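Local coordinates for protein Keto/oxoacid ferredoxin oxidoreductase, gamma subunit (Geobacter sulfurreducens, PDB 3ON3) that is the gamma subunit of a keto/oxoacid ferredoxin oxidoreductase, probably helping to couple oxidation of 2-oxoacids to reduction of ferredoxin, at residues 173-176 with 177-181. Sequence-based numbering, arbitrary orientation.
Sequences MGFE and KALAA
Met-173 and Lys-177, one turn apart near the C-terminal end of helix 164-181, run side by side in the same direction. The selenomethionine chain bends at its last torsion (chi3 70°), which brings methyl CE to 3.7 Å from Lys-177 CE. The lysine is extended beyond CG, and its CG lies 3.3 Å from Met-173 O, the carbonyl that also accepts a hydrogen bond from Lys-177 N at 2.9 Å, nearly straight (169°). Beyond this apolar shaft, Lys-177 NZ forms a salt bridge with Asp-124 and a hydrogen bond with Thr-120, tying the helix to helix 117-125.

The closely packed side is that of Gly-174 and Ala-178, both buried. Ala-178 N bonds to Gly-174 O at 3.0 Å, and the alanine methyl meets Ala-138 and Leu-142 of helix 131-143 as well as Phe-115 of strand 111-115. Phe-175 and Leu-179, both partly exposed, meet where Leu-179 CD1 approaches ring atom CE2 of Phe-175 obliquely at 3.8 Å. Both also touch Ala-141, and Lys-148 adds a cation-pi contact to the ring. The backbone bond from Leu-179 N to Phe-175 O is weak, at 3.4 Å.

Glu-176 and Ala-180 form the solvent side, joined by the backbone bond from Ala-180 N to Glu-176 O at 3.1 Å, while Glu-176 OE2 accepts a hydrogen bond from Gln-172 NE2. The turn is thus amphipathic: the Ala-178 methyl, together with Phe-175 and Leu-179, meets helix 131-143, and the ammonium of Lys-177, paired with Asp-124, probably adds an electrostatic clasp at one flank.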
HETATM    1  N   MSE B 173      -7.782 -17.939 -12.230  1.00 37.92           N
HETATM    2  CA  MSE B 173      -7.743 -19.203 -11.512  1.00 36.57           C
HETATM    3  C   MSE B 173      -8.138 -19.100 -10.048  1.00 37.60           C
HETATM    4  O   MSE B 173      -8.822 -19.990  -9.524  1.00 28.73           O
HETATM    5  CB  MSE B 173      -6.374 -19.856 -11.635  1.00 40.54           C
HETATM    6  CG  MSE B 173      -6.012 -20.227 -13.062  1.00 51.98           C
HETATM    7 SE   MSE B 173      -4.642 -21.619 -13.130  1.00 81.46          SE
HETATM    8  CE  MSE B 173      -5.722 -23.112 -12.474  1.00 73.76           C
ATOM      9  N   GLY B 174      -7.683 -18.048  -9.372  1.00 34.07           N
ATOM     10  CA  GLY B 174      -8.122 -17.809  -8.010  1.00 30.31           C
ATOM     11  C   GLY B 174      -9.650 -17.737  -7.999  1.00 38.01           C
ATOM     12  O   GLY B 174     -10.346 -18.367  -7.179  1.00 35.15           O
ATOM     13  N   PHE B 175     -10.159 -16.944  -8.931  1.00 32.15           N
ATOM     14  CA  PHE B 175     -11.581 -16.716  -9.126  1.00 38.83           C
ATOM     15  C   PHE B 175     -12.324 -18.027  -9.333  1.00 40.50           C
ATOM     16  O   PHE B 175     -13.302 -18.306  -8.646  1.00 38.78           O
ATOM     17  CB  PHE B 175     -11.773 -15.814 -10.347  1.00 36.30           C
ATOM     18  CG  PHE B 175     -13.177 -15.341 -10.557  1.00 36.35           C
ATOM     19  CD1 PHE B 175     -13.635 -14.190  -9.924  1.00 36.68           C
ATOM     20  CD2 PHE B 175     -14.020 -16.005 -11.440  1.00 35.04           C
ATOM     21  CE1 PHE B 175     -14.914 -13.724 -10.143  1.00 34.00           C
ATOM     22  CE2 PHE B 175     -15.311 -15.539 -11.676  1.00 38.94           C
ATOM     23  CZ  PHE B 175     -15.759 -14.398 -11.029  1.00 34.95           C
ATOM     24  N   GLU B 176     -11.846 -18.836 -10.271  1.00 41.90           N
ATOM     25  CA  GLU B 176     -12.516 -20.086 -10.612  1.00 39.49           C
ATOM     26  C   GLU B 176     -12.527 -21.062  -9.430  1.00 42.78           C
ATOM     27  O   GLU B 176     -13.577 -21.601  -9.077  1.00 32.96           O
ATOM     28  CB  GLU B 176     -11.829 -20.772 -11.785  1.00 33.71           C
ATOM     29  CG  GLU B 176     -11.822 -20.011 -13.081  1.00 49.02           C
ATOM     30  CD  GLU B 176     -10.977 -20.693 -14.123  1.00 46.77           C
ATOM     31  OE1 GLU B 176     -10.134 -21.535 -13.747  1.00 45.96           O
ATOM     32  OE2 GLU B 176     -11.147 -20.381 -15.312  1.00 57.44           O
ATOM     33  N   LYS B 177     -11.352 -21.299  -8.850  1.00 41.82           N
ATOM     34  CA  LYS B 177     -11.190 -22.308  -7.797  1.00 43.60           C
ATOM     35  C   LYS B 177     -11.953 -21.974  -6.516  1.00 41.04           C
ATOM     36  O   LYS B 177     -12.513 -22.863  -5.888  1.00 41.46           O
ATOM     37  CB  LYS B 177      -9.718 -22.551  -7.471  1.00 40.59           C
ATOM     38  CG  LYS B 177      -8.915 -23.199  -8.581  1.00 41.98           C
ATOM     39  CD  LYS B 177      -7.590 -23.692  -8.028  1.00 43.65           C
ATOM     40  CE  LYS B 177      -6.708 -24.293  -9.092  1.00 50.13           C
ATOM     41  NZ  LYS B 177      -5.644 -25.133  -8.466  1.00 54.74           N
ATOM     42  N   ALA B 178     -11.981 -20.704  -6.130  1.00 35.16           N
ATOM     43  CA  ALA B 178     -12.800 -20.310  -4.987  1.00 35.95           C
ATOM     44  C   ALA B 178     -14.277 -20.673  -5.188  1.00 38.69           C
ATOM     45  O   ALA B 178     -14.936 -21.154  -4.267  1.00 40.71           O
ATOM     46  CB  ALA B 178     -12.666 -18.836  -4.714  1.00 31.93           C
ATOM     47  N   LEU B 179     -14.796 -20.421  -6.388  1.00 36.32           N
ATOM     48  CA  LEU B 179     -16.190 -20.702  -6.668  1.00 38.28           C
ATOM     49  C   LEU B 179     -16.436 -22.200  -6.534  1.00 38.82           C
ATOM     50  O   LEU B 179     -17.412 -22.602  -5.943  1.00 34.72           O
ATOM     51  CB  LEU B 179     -16.606 -20.182  -8.058  1.00 34.01           C
ATOM     52  CG  LEU B 179     -16.689 -18.648  -8.119  1.00 44.68           C
ATOM     53  CD1 LEU B 179     -16.983 -18.147  -9.541  1.00 47.94           C
ATOM     54  CD2 LEU B 179     -17.695 -18.068  -7.108  1.00 35.73           C
ATOM     55  N   ALA B 180     -15.520 -23.014  -7.053  1.00 40.54           N
ATOM     56  CA  ALA B 180     -15.705 -24.455  -7.061  1.00 40.35           C
ATOM     57  C   ALA B 180     -15.393 -25.093  -5.700  1.00 43.97           C
ATOM     58  O   ALA B 180     -15.923 -26.146  -5.381  1.00 40.33           O
ATOM     59  CB  ALA B 180     -14.879 -25.096  -8.172  1.00 40.03           C
ATOM     60  N   ALA B 181     -14.555 -24.444  -4.895  1.00 43.04           N
ATOM     61  CA  ALA B 181     -14.144 -25.021  -3.621  1.00 44.47           C
ATOM     62  C   ALA B 181     -15.136 -24.720  -2.502  1.00 47.90           C
ATOM     63  O   ALA B 181     -15.230 -25.467  -1.534  1.00 49.83           O
ATOM     64  CB  ALA B 181     -12.736 -24.557  -3.232  1.00 33.52           C
TER